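Local coordinates for protein TqaA (Penicillium aethiopicum, PDB 5DLK) that is a fungal nonribosomal peptide synthetase whose terminal condensation-like domain, the part in this structure, probably closes the peptide product into a macrocycle, at residues E19-S24 against D28-H33; V60-G65 against N149-S154; E221-Q224 against T228-F231. One frame throughout, in Å; residues are numbered along the deposited sequence.

Contact 1: E19-S24 against D28-H33; sequences EPFSLS and DPQALH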
loop_
_atom_site.group_PDB
_atom_site.type_symbol
_atom_site.label_atom_id
_atom_site.label_comp_id
_atom_site.label_asym_id
_atom_site.label_seq_id
_atom_site.Cartn_x
_atom_site.Cartn_y
_atom_site.Cartn_z
ATOM N N GLU A 19 -6.164 12.218 -22.510
ATOM C CA GLU A 19 -6.318 11.426 -23.724
ATOM C C GLU A 19 -5.684 10.042 -23.591
ATOM O O GLU A 19 -4.503 9.917 -23.269
ATOM C CB GLU A 19 -5.711 12.163 -24.916
ATOM C CG GLU A 19 -5.574 11.313 -26.171
ATOM C CD GLU A 19 -5.776 12.118 -27.448
ATOM O OE1 GLU A 19 -4.914 12.969 -27.759
ATOM O OE2 GLU A 19 -6.791 11.888 -28.145
ATOM N N PRO A 20 -6.476 8.991 -23.834
ATOM C CA PRO A 20 -5.988 7.618 -23.661
ATOM C C PRO A 20 -4.786 7.287 -24.540
ATOM O O PRO A 20 -4.729 7.724 -25.691
ATOM C CB PRO A 20 -7.204 6.770 -24.052
ATOM C CG PRO A 20 -8.373 7.644 -23.687
ATOM C CD PRO A 20 -7.929 9.035 -24.073
ATOM N N PHE A 21 -3.849 6.528 -23.969
ATOM C CA PHE A 21 -2.626 6.033 -24.619
ATOM C C PHE A 21 -1.540 7.114 -24.756
ATOM O O PHE A 21 -0.440 6.832 -25.242
ATOM C CB PHE A 21 -2.937 5.411 -25.988
ATOM C CG PHE A 21 -3.950 4.304 -25.928
ATOM C CD1 PHE A 21 -3.608 3.069 -25.389
ATOM C CD2 PHE A 21 -5.248 4.499 -26.391
ATOM C CE1 PHE A 21 -4.544 2.034 -25.329
ATOM C CE2 PHE A 21 -6.185 3.469 -26.330
ATOM C CZ PHE A 21 -5.830 2.239 -25.798
ATOM N N SER A 22 -1.830 8.318 -24.274
ATOM C CA SER A 22 -0.869 9.419 -24.376
ATOM C C SER A 22 0.383 9.167 -23.532
ATOM O O SER A 22 1.426 9.769 -23.789
ATOM C CB SER A 22 -1.519 10.760 -23.996
ATOM O OG SER A 22 -1.947 10.819 -22.647
ATOM N N LEU A 23 0.303 8.253 -22.559
ATOM C CA LEU A 23 1.483 7.884 -21.779
ATOM C C LEU A 23 1.973 6.474 -22.088
ATOM O O LEU A 23 2.833 5.950 -21.385
ATOM C CB LEU A 23 1.193 8.010 -20.281
ATOM C CG LEU A 23 0.753 9.395 -19.820
ATOM C CD1 LEU A 23 0.325 9.373 -18.358
ATOM C CD2 LEU A 23 1.880 10.411 -20.053
ATOM N N SER A 24 1.436 5.852 -23.138
ATOM C CA SER A 24 1.837 4.490 -23.477
ATOM C C SER A 24 3.291 4.410 -23.942
ATOM O O SER A 24 3.688 5.119 -24.861
ATOM C CB SER A 24 0.924 3.916 -24.566
ATOM O OG SER A 24 1.488 2.736 -25.107
ATOM N N ASP A 28 2.267 0.369 -30.295
ATOM C CA ASP A 28 0.998 -0.204 -30.736
ATOM C C ASP A 28 0.322 -1.018 -29.627
ATOM O O ASP A 28 0.489 -2.239 -29.559
ATOM C CB ASP A 28 1.231 -1.075 -31.976
ATOM C CG ASP A 28 -0.058 -1.542 -32.621
ATOM O OD1 ASP A 28 -1.151 -1.114 -32.181
ATOM O OD2 ASP A 28 0.029 -2.322 -33.593
ATOM N N PRO A 29 -0.431 -0.336 -28.751
ATOM C CA PRO A 29 -1.130 -0.997 -27.640
ATOM C C PRO A 29 -2.158 -2.040 -28.077
ATOM O O PRO A 29 -2.285 -3.065 -27.413
ATOM C CB PRO A 29 -1.824 0.164 -26.909
ATOM C CG PRO A 29 -1.662 1.379 -27.793
ATOM C CD PRO A 29 -0.458 1.133 -28.630
ATOM N N GLN A 30 -2.880 -1.787 -29.166
ATOM C CA GLN A 30 -3.922 -2.719 -29.595
ATOM C C GLN A 30 -3.331 -4.061 -30.006
ATOM O O GLN A 30 -3.942 -5.102 -29.779
ATOM C CB GLN A 30 -4.751 -2.110 -30.736
ATOM C CG GLN A 30 -5.438 -0.802 -30.349
ATOM C CD GLN A 30 -6.536 -0.995 -29.311
ATOM O OE1 GLN A 30 -6.951 -2.123 -29.031
ATOM N NE2 GLN A 30 -7.003 0.103 -28.729
ATOM N N ALA A 31 -2.133 -4.045 -30.584
ATOM C CA ALA A 31 -1.453 -5.286 -30.948
ATOM C C ALA A 31 -1.109 -6.116 -29.716
ATOM O O ALA A 31 -1.201 -7.344 -29.735
ATOM C CB ALA A 31 -0.200 -4.993 -31.742
ATOM N N LEU A 32 -0.696 -5.445 -28.644
ATOM C CA LEU A 32 -0.401 -6.152 -27.406
ATOM C C LEU A 32 -1.658 -6.797 -26.819
ATOM O O LEU A 32 -1.624 -7.936 -26.345
ATOM C CB LEU A 32 0.226 -5.197 -26.390
ATOM C CG LEU A 32 0.517 -5.807 -25.026
ATOM C CD1 LEU A 32 1.512 -6.955 -25.161
ATOM C CD2 LEU A 32 1.025 -4.723 -24.071
ATOM N N HIS A 33 -2.764 -6.065 -26.846
ATOM C CA HIS A 33 -4.020 -6.581 -26.315
ATOM C C HIS A 33 -4.478 -7.805 -27.107
ATOM O O HIS A 33 -4.949 -8.781 -26.537
ATOM C CB HIS A 33 -5.095 -5.499 -26.342
ATOM C CG HIS A 33 -6.459 -5.993 -25.965
ATOM N ND1 HIS A 33 -7.374 -6.431 -26.899
ATOM C CD2 HIS A 33 -7.065 -6.114 -24.760
ATOM C CE1 HIS A 33 -8.484 -6.800 -26.284
ATOM N NE2 HIS A 33 -8.326 -6.612 -24.986
#

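Contact 2: V60-G65 against N149-S154; sequences VFIKRG and NVLGGS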
loop_
_atom_site.group_PDB
_atom_site.type_symbol
_atom_site.label_atom_id
_atom_site.label_comp_id
_atom_site.label_asym_id
_atom_site.label_seq_id
_atom_site.Cartn_x
_atom_site.Cartn_y
_atom_site.Cartn_z
ATOM N N VAL A 60 6.839 -2.026 -6.686
ATOM C CA VAL A 60 7.320 -2.497 -5.381
ATOM C C VAL A 60 6.454 -3.645 -4.895
ATOM O O VAL A 60 6.953 -4.707 -4.502
ATOM C CB VAL A 60 7.307 -1.366 -4.320
ATOM C CG1 VAL A 60 7.380 -1.937 -2.887
ATOM C CG2 VAL A 60 8.447 -0.404 -4.580
ATOM N N PHE A 61 5.146 -3.434 -4.928
ATOM C CA PHE A 61 4.233 -4.456 -4.415
ATOM C C PHE A 61 4.218 -5.699 -5.297
ATOM O O PHE A 61 4.161 -6.815 -4.794
ATOM C CB PHE A 61 2.825 -3.876 -4.271
ATOM C CG PHE A 61 2.674 -2.967 -3.092
ATOM C CD1 PHE A 61 2.980 -3.420 -1.818
ATOM C CD2 PHE A 61 2.246 -1.650 -3.251
ATOM C CE1 PHE A 61 2.860 -2.588 -0.710
ATOM C CE2 PHE A 61 2.117 -0.803 -2.147
ATOM C CZ PHE A 61 2.432 -1.280 -0.864
ATOM N N ILE A 62 4.258 -5.518 -6.611
ATOM C CA ILE A 62 4.234 -6.675 -7.519
ATOM C C ILE A 62 5.468 -7.554 -7.339
ATOM O O ILE A 62 5.362 -8.792 -7.247
ATOM C CB ILE A 62 4.087 -6.217 -8.995
ATOM C CG1 ILE A 62 2.686 -5.627 -9.180
ATOM C CG2 ILE A 62 4.309 -7.386 -9.939
ATOM C CD1 ILE A 62 2.478 -4.879 -10.486
ATOM N N LYS A 63 6.636 -6.919 -7.210
ATOM C CA LYS A 63 7.873 -7.664 -7.050
ATOM C C LYS A 63 7.900 -8.463 -5.762
ATOM O O LYS A 63 8.626 -9.450 -5.655
ATOM C CB LYS A 63 9.087 -6.725 -7.053
ATOM C CG LYS A 63 9.535 -6.216 -8.406
ATOM C CD LYS A 63 10.861 -5.452 -8.195
ATOM C CE LYS A 63 11.379 -4.784 -9.452
ATOM N NZ LYS A 63 11.566 -5.766 -10.570
ATOM N N ARG A 64 7.124 -8.017 -4.782
ATOM C CA ARG A 64 7.079 -8.657 -3.474
ATOM C C ARG A 64 5.888 -9.622 -3.325
ATOM O O ARG A 64 5.594 -10.123 -2.220
ATOM C CB ARG A 64 7.058 -7.580 -2.392
ATOM C CG ARG A 64 8.455 -6.913 -2.246
ATOM C CD ARG A 64 8.413 -5.528 -1.621
ATOM N NE ARG A 64 9.762 -4.941 -1.621
ATOM C CZ ARG A 64 10.373 -4.423 -2.691
ATOM N NH1 ARG A 64 9.790 -4.419 -3.896
ATOM N NH2 ARG A 64 11.602 -3.931 -2.566
ATOM N N GLY A 65 5.212 -9.887 -4.440
ATOM C CA GLY A 65 4.135 -10.874 -4.443
ATOM C C GLY A 65 2.998 -10.476 -3.524
ATOM O O GLY A 65 2.367 -11.335 -2.893
ATOM N N ASN A 149 1.161 -14.944 -10.832
ATOM C CA ASN A 149 2.106 -14.377 -11.783
ATOM C C ASN A 149 1.515 -13.108 -12.391
ATOM O O ASN A 149 1.076 -13.094 -13.553
ATOM C CB ASN A 149 2.456 -15.397 -12.873
ATOM C CG ASN A 149 3.476 -14.863 -13.865
ATOM O OD1 ASN A 149 4.277 -13.985 -13.541
ATOM N ND2 ASN A 149 3.444 -15.387 -15.082
ATOM N N VAL A 150 1.491 -12.045 -11.584
ATOM C CA VAL A 150 0.808 -10.822 -11.944
ATOM C C VAL A 150 1.327 -10.261 -13.261
ATOM O O VAL A 150 0.544 -9.781 -14.077
ATOM C CB VAL A 150 0.939 -9.755 -10.824
ATOM C CG1 VAL A 150 0.417 -8.400 -11.297
ATOM C CG2 VAL A 150 0.182 -10.213 -9.577
ATOM N N LEU A 151 2.633 -10.353 -13.485
ATOM C CA LEU A 151 3.221 -9.755 -14.690
ATOM C C LEU A 151 3.001 -10.620 -15.932
ATOM O O LEU A 151 3.403 -10.245 -17.038
ATOM C CB LEU A 151 4.708 -9.495 -14.484
ATOM C CG LEU A 151 4.939 -8.320 -13.531
ATOM C CD1 LEU A 151 6.429 -8.061 -13.349
ATOM C CD2 LEU A 151 4.203 -7.060 -14.018
ATOM N N GLY A 152 2.350 -11.762 -15.746
ATOM C CA GLY A 152 1.923 -12.583 -16.874
ATOM C C GLY A 152 0.700 -12.042 -17.597
ATOM O O GLY A 152 0.344 -12.521 -18.686
ATOM N N GLY A 153 0.037 -11.062 -16.990
ATOM C CA GLY A 153 -1.109 -10.405 -17.598
ATOM C C GLY A 153 -2.495 -10.840 -17.143
ATOM O O GLY A 153 -3.479 -10.183 -17.457
ATOM N N SER A 154 -2.585 -11.938 -16.397
ATOM C CA SER A 154 -3.876 -12.390 -15.881
ATOM C C SER A 154 -4.439 -11.350 -14.921
ATOM O O SER A 154 -3.706 -10.816 -14.080
ATOM C CB SER A 154 -3.725 -13.751 -15.188
ATOM O OG SER A 154 -4.934 -14.138 -14.557
#

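Contact 3: E221-Q224 against T228-F231; sequences EDVQ and TFQF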
loop_
_atom_site.group_PDB
_atom_site.type_symbol
_atom_site.label_atom_id
_atom_site.label_comp_id
_atom_site.label_asym_id
_atom_site.label_seq_id
_atom_site.Cartn_x
_atom_site.Cartn_y
_atom_site.Cartn_z
ATOM N N GLU A 221 7.940 20.369 -18.298
ATOM C CA GLU A 221 8.675 19.688 -19.353
ATOM C C GLU A 221 10.173 19.732 -19.076
ATOM O O GLU A 221 10.887 18.758 -19.305
ATOM C CB GLU A 221 8.366 20.332 -20.710
ATOM C CG GLU A 221 6.963 20.918 -20.795
ATOM C CD GLU A 221 6.235 20.534 -22.073
ATOM O OE1 GLU A 221 6.879 19.958 -22.979
ATOM O OE2 GLU A 221 5.018 20.812 -22.169
ATOM N N ASP A 222 10.640 20.877 -18.588
ATOM C CA ASP A 222 12.034 21.042 -18.184
ATOM C C ASP A 222 12.158 20.713 -16.702
ATOM O O ASP A 222 11.702 21.474 -15.854
ATOM C CB ASP A 222 12.519 22.470 -18.473
ATOM C CG ASP A 222 13.963 22.706 -18.045
ATOM O OD1 ASP A 222 14.707 21.729 -17.801
ATOM O OD2 ASP A 222 14.367 23.885 -17.971
ATOM N N VAL A 223 12.761 19.567 -16.408
ATOM C CA VAL A 223 12.869 19.066 -15.039
ATOM C C VAL A 223 13.566 20.094 -14.125
ATOM O O VAL A 223 13.228 20.228 -12.940
ATOM C CB VAL A 223 13.605 17.702 -15.039
ATOM C CG1 VAL A 223 14.696 17.645 -13.998
ATOM C CG2 VAL A 223 12.603 16.556 -14.876
ATOM N N GLN A 224 14.485 20.868 -14.695
ATOM C CA GLN A 224 15.213 21.876 -13.924
ATOM C C GLN A 224 14.317 23.017 -13.446
ATOM O O GLN A 224 14.646 23.707 -12.484
ATOM C CB GLN A 224 16.372 22.436 -14.753
ATOM C CG GLN A 224 17.715 22.385 -14.037
ATOM C CD GLN A 224 18.063 20.986 -13.551
ATOM O OE1 GLN A 224 17.725 19.990 -14.194
ATOM N NE2 GLN A 224 18.734 20.906 -12.403
ATOM N N THR A 228 8.916 20.800 -7.885
ATOM C CA THR A 228 8.991 19.599 -7.062
ATOM C C THR A 228 10.415 19.032 -7.040
ATOM O O THR A 228 10.925 18.642 -5.986
ATOM C CB THR A 228 7.973 18.566 -7.529
ATOM O OG1 THR A 228 6.684 19.000 -7.080
ATOM C CG2 THR A 228 8.260 17.213 -6.889
ATOM N N PHE A 229 11.087 19.016 -8.181
ATOM C CA PHE A 229 12.460 18.543 -8.180
ATOM C C PHE A 229 13.425 19.602 -7.649
ATOM O O PHE A 229 14.509 19.267 -7.131
ATOM C CB PHE A 229 12.852 18.053 -9.566
ATOM C CG PHE A 229 12.070 16.827 -9.974
ATOM C CD1 PHE A 229 12.161 15.668 -9.209
ATOM C CD2 PHE A 229 11.210 16.853 -11.058
ATOM C CE1 PHE A 229 11.419 14.531 -9.542
ATOM C CE2 PHE A 229 10.474 15.735 -11.406
ATOM C CZ PHE A 229 10.574 14.576 -10.651
ATOM N N GLN A 230 13.028 20.862 -7.737
ATOM C CA GLN A 230 13.803 21.903 -7.062
ATOM C C GLN A 230 13.715 21.699 -5.558
ATOM O O GLN A 230 14.722 21.823 -4.841
ATOM C CB GLN A 230 13.298 23.291 -7.441
ATOM C CG GLN A 230 13.695 23.672 -8.871
ATOM C CD GLN A 230 12.996 24.941 -9.356
ATOM O OE1 GLN A 230 12.181 25.534 -8.639
ATOM N NE2 GLN A 230 13.318 25.364 -10.579
ATOM N N PHE A 231 12.510 21.387 -5.086
ATOM C CA PHE A 231 12.312 21.117 -3.665
ATOM C C PHE A 231 13.171 19.948 -3.205
ATOM O O PHE A 231 13.865 20.057 -2.201
ATOM C CB PHE A 231 10.851 20.808 -3.323
ATOM C CG PHE A 231 10.691 20.189 -1.954
ATOM C CD1 PHE A 231 10.561 18.798 -1.822
ATOM C CD2 PHE A 231 10.729 20.978 -0.809
ATOM C CE1 PHE A 231 10.454 18.208 -0.564
ATOM C CE2 PHE A 231 10.615 20.400 0.469
ATOM C CZ PHE A 231 10.471 18.998 0.579
#

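Contact 1: E19-S24 against D28-H33
Phe21 reaches across from the N-terminal loop to lie against Pro29, the first residue of helix 29-38. With its CB aimed at the helix, Phe21 CG sits beside its backbone N (chi1 -56°) and is already 4.2 Å from Pro29 CG. The next atom out comes closer: Phe21 CD1 is 3.5 Å from Pro29 CG. Further along, Phe21 CE1 meets Pro29 CB at 3.7 Å, so CD1 and CE1 of the phenyl ring pass two methylenes of the pyrrolidine ring obliquely. At the tip, Phe21 CZ approaches Gln30 NE2 at 3.8 Å, with the phenyl and amide planes 65° apart. Gln30 gets there by bending at chi2 (-68°). The contact across the two segments is one of packing, without a hydrogen bond.

Phe21 lies where two turns overlap, third residue of a type II turn and first of a type I turn. Ser22 OG and Ser22 N both donate to Glu19 O in the former. This is a surface contact, resting on strand 47-53, where Leu48 touches both Phe21 and Pro29, while Leu23 leans on helix 208-218 and Leu32 on strand 108-115.

Contact 2: V60-G65 against N149-S154
Ile62 divides its two branches between Val150 and Leu151, and these three residues carry the whole contact. Its CG2, anti to the backbone N, points at the fork of Leu151: Ile62 CG2 stands 3.8 Å from Leu151 CG and 4.1 Å from both Leu151 CD1 and Leu151 CD2. The other branch, CG1 with its CD1, passes Val150 at roughly a right angle. There a single methyl of the valine does the touching, with Val150 CG1 4.2 Å from Ile62 CD1. Leu151 leaves its backbone alongside Ile62 rather than straight at it; with CG beside the backbone N (chi1 -72°), the far end of its side chain swings back onto the isoleucine.

Two overlapping type I turns, Asn149 to Gly152 and Val150 to Gly153, present Val150 and Leu151 from consecutive positions. In the next shell, Phe102 of strand 100-105 touches all three residues, and Ser101 OG of the same strand donates a hydrogen bond to Gly153 O.

On the other side, helix 56-63 ends in a Schellman motif with Gly65 at positive phi, where Gly65 N donates to Ile62 O at 3.0 Å. Arg64 folds back over this end: its NH1 gives a 2.9 Å bond to Val60 O, and its NE makes a salt bridge to Glu421. Phe61, one residue before Ile62, stacks on His178, which lies in the segment corresponding to the HHxxxDG motif of condensation domains, with serine in place of its first histidine.

Between the segments the chemistry is entirely aliphatic. The fit of branched side chains does the joining, while the polar bonds around it run within each segment or to other parts of the chain, and none crosses between the two segments.

Contact 3: E221-Q224 against T228-F231
An Asx turn and a short 3-10 segment, in the connection between helices 208-218 and 227-235, fold back against the first turn of the second helix. In the Asx turn, Gln224 N donates to Asp222 OD1 at 3.2 Å, meeting the oxygen from above the carboxylate plane.

Val223 meets the helix through a methyl, Gln224 through its carbonyl oxygen. Val223 CG2 lies 4.1 Å from Phe229 CD2 and 4.2 Å from Phe229 CE2, so one methyl approaches the CD2-CE2 bond obliquely. The phenyl group also meets His374 of helix 368-375 edge-to-face, and Val223 touches the same histidine; the three form a small cluster.

One residue further on, the chain contributes its carbonyl. Gln230 NE2 donates to Gln224 O at 2.9 Å with an N-H...O angle of 159°. CG of Gln230 starts beside its backbone N (chi1 -73°), and the side chain runs extended from there, which carries the amide to the carbonyl. The oxygen lies close to the amide plane, while the nitrogen is tilted only 15° from the carbonyl plane.

The contact thus combines a single neutral hydrogen bond, from a side-chain amide to a backbone carbonyl, on the exposed side with apolar valine-phenylalanine packing on the more buried side, and no charged pair joins the segments.

Contacts 1 and 2 meet the same three-stranded sheet at its two outer strands: contact 1 rests on strand 47-53 and contact 2 on strand 100-105, with strand 108-115 between. Their centres are 20 Å apart and their nearest atoms about 9 Å. Contact 3 is more remote, its centre 27 Å from that of contact 1 and 31 Å from that of contact 2. Helix 208-218, which Leu23 touches in contact 1, runs into the loop that opens contact 3. None of the three includes the phosphopantetheine-binding residues Gly183, Thr282, Asn311, Tyr357 and Asn392. Contact 2 is the most central, its centre 14 Å from the chain's centre against 26 Å for each of the others.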